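Local coordinates for variant surface glycoprotein MITAT 1.1 (Trypanosoma brucei brucei, PDB 5LY9), which forms a dense surface coat on the parasite and, through expression of antigenically distinct variants, allows it to evade the host immune response, at residues T219-N222 / T223-A227. Sequence-based numbering, arbitrary orientation.
Sequences TIPN and TQVEA
The P221 ring meets V225 and A227 through its outer carbons, within the hairpin connection between antiparallel strands 218-220 and 228-229. V225 O approaches CG of P221 at 3.4 Å, lying almost in the mean plane of the ring, whereas T223 O and the CA of A227 are displaced to opposite sides of that plane. At the second flat group, CG2 of T223 lies off one side of the N222 amide plane, 3.9 Å from OD1, while N222 ND2 donates to L207 O and so ties the loop to a neighbouring segment.

V225 adds an apolar contact, its CG2 resting 3.6 Å from CB of P221. Chi1 of V225 (-63°) sets this methyl between its own backbone N and carbonyl carbon. With partners on both sides of the proline ring and at its edge, the chain curls around it; part of the bend is an inverse gamma turn centred on Q224 (phi/psi -81/68°), closed by V225 N donating to T223 O over 2.8 Å.

At the base, T219 O stands 3.4 Å from CB of A227, beside the backbone pairing of T219 with T228. The side chain of E226 starts away from the 219-222 segment, and its OE2 accepts hydrogen bonds from A1 N and N179 N, tethering the chain's N-terminus in this N-terminal VSG domain. One water bridges two adjacent residues: 2.7 Å from T223 OG1, it also accepts a weak hydrogen bond from N222 N at 3.2 Å.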
loop_
_atom_site.group_PDB
_atom_site.type_symbol
_atom_site.label_atom_id
_atom_site.label_comp_id
_atom_site.label_asym_id
_atom_site.label_seq_id
_atom_site.Cartn_x
_atom_site.Cartn_y
_atom_site.Cartn_z
ATOM N N THR A 219 -4.816 30.804 -5.433
ATOM C CA THR A 219 -4.099 31.957 -4.855
ATOM C C THR A 219 -5.142 32.962 -4.352
ATOM O O THR A 219 -5.986 33.351 -5.128
ATOM C CB THR A 219 -3.194 32.645 -5.916
ATOM O OG1 THR A 219 -2.305 31.700 -6.468
ATOM C CG2 THR A 219 -2.356 33.857 -5.261
ATOM N N ILE A 220 -5.060 33.368 -3.072
ATOM C CA ILE A 220 -5.849 34.403 -2.490
ATOM C C ILE A 220 -5.002 35.708 -2.593
ATOM O O ILE A 220 -3.877 35.760 -2.131
ATOM C CB ILE A 220 -6.145 34.089 -1.055
ATOM C CG1 ILE A 220 -7.021 32.831 -1.015
ATOM C CG2 ILE A 220 -6.826 35.287 -0.377
ATOM C CD1 ILE A 220 -7.452 32.312 0.374
ATOM N N PRO A 221 -5.532 36.706 -3.273
ATOM C CA PRO A 221 -4.780 37.922 -3.549
ATOM C C PRO A 221 -4.603 38.778 -2.315
ATOM O O PRO A 221 -5.352 38.643 -1.340
ATOM C CB PRO A 221 -5.662 38.634 -4.546
ATOM C CG PRO A 221 -7.056 38.267 -4.166
ATOM C CD PRO A 221 -6.915 36.795 -3.735
ATOM N N ASN A 222 -3.563 39.622 -2.324
ATOM C CA ASN A 222 -3.505 40.710 -1.303
ATOM C C ASN A 222 -3.751 42.071 -1.963
ATOM O O ASN A 222 -3.261 43.083 -1.453
ATOM C CB ASN A 222 -2.206 40.688 -0.487
ATOM C CG ASN A 222 -0.955 40.936 -1.328
ATOM O OD1 ASN A 222 -1.024 41.041 -2.516
ATOM N ND2 ASN A 222 0.209 41.002 -0.680
ATOM N N THR A 223 -4.490 42.071 -3.078
ATOM C CA THR A 223 -4.874 43.257 -3.859
ATOM C C THR A 223 -6.374 43.058 -4.120
ATOM O O THR A 223 -6.913 41.950 -3.953
ATOM C CB THR A 223 -4.140 43.347 -5.178
ATOM O OG1 THR A 223 -4.286 42.123 -5.930
ATOM C CG2 THR A 223 -2.610 43.664 -4.953
ATOM N N GLN A 224 -7.051 44.091 -4.587
ATOM C CA GLN A 224 -8.515 44.071 -4.798
ATOM C C GLN A 224 -8.896 43.396 -6.081
ATOM O O GLN A 224 -9.433 44.003 -7.017
ATOM C CB GLN A 224 -9.077 45.495 -4.765
ATOM C CG GLN A 224 -8.864 46.132 -3.423
ATOM C CD GLN A 224 -9.568 47.502 -3.337
ATOM O OE1 GLN A 224 -9.263 48.410 -4.090
ATOM N NE2 GLN A 224 -10.464 47.638 -2.379
ATOM N N VAL A 225 -8.666 42.091 -6.115
ATOM C CA VAL A 225 -9.010 41.283 -7.286
ATOM C C VAL A 225 -9.608 39.944 -6.818
ATOM O O VAL A 225 -9.780 39.692 -5.633
ATOM C CB VAL A 225 -7.819 41.033 -8.230
ATOM C CG1 VAL A 225 -7.299 42.335 -8.820
ATOM C CG2 VAL A 225 -6.670 40.269 -7.544
ATOM N N GLU A 226 -9.942 39.125 -7.782
ATOM C CA GLU A 226 -10.461 37.773 -7.549
ATOM C C GLU A 226 -9.309 36.810 -7.281
ATOM O O GLU A 226 -8.161 37.043 -7.668
ATOM C CB GLU A 226 -11.249 37.332 -8.775
ATOM C CG GLU A 226 -12.552 38.131 -8.885
ATOM C CD GLU A 226 -13.129 38.179 -10.301
ATOM O OE1 GLU A 226 -12.729 37.360 -11.191
ATOM O OE2 GLU A 226 -14.070 39.006 -10.474
ATOM N N ALA A 227 -9.629 35.754 -6.581
ATOM C CA ALA A 227 -8.685 34.641 -6.438
ATOM C C ALA A 227 -8.268 34.091 -7.793
ATOM O O ALA A 227 -9.019 34.214 -8.771
ATOM C CB ALA A 227 -9.335 33.534 -5.645
HETATM O O HOH W 1 -2.719 39.997 -5.357
#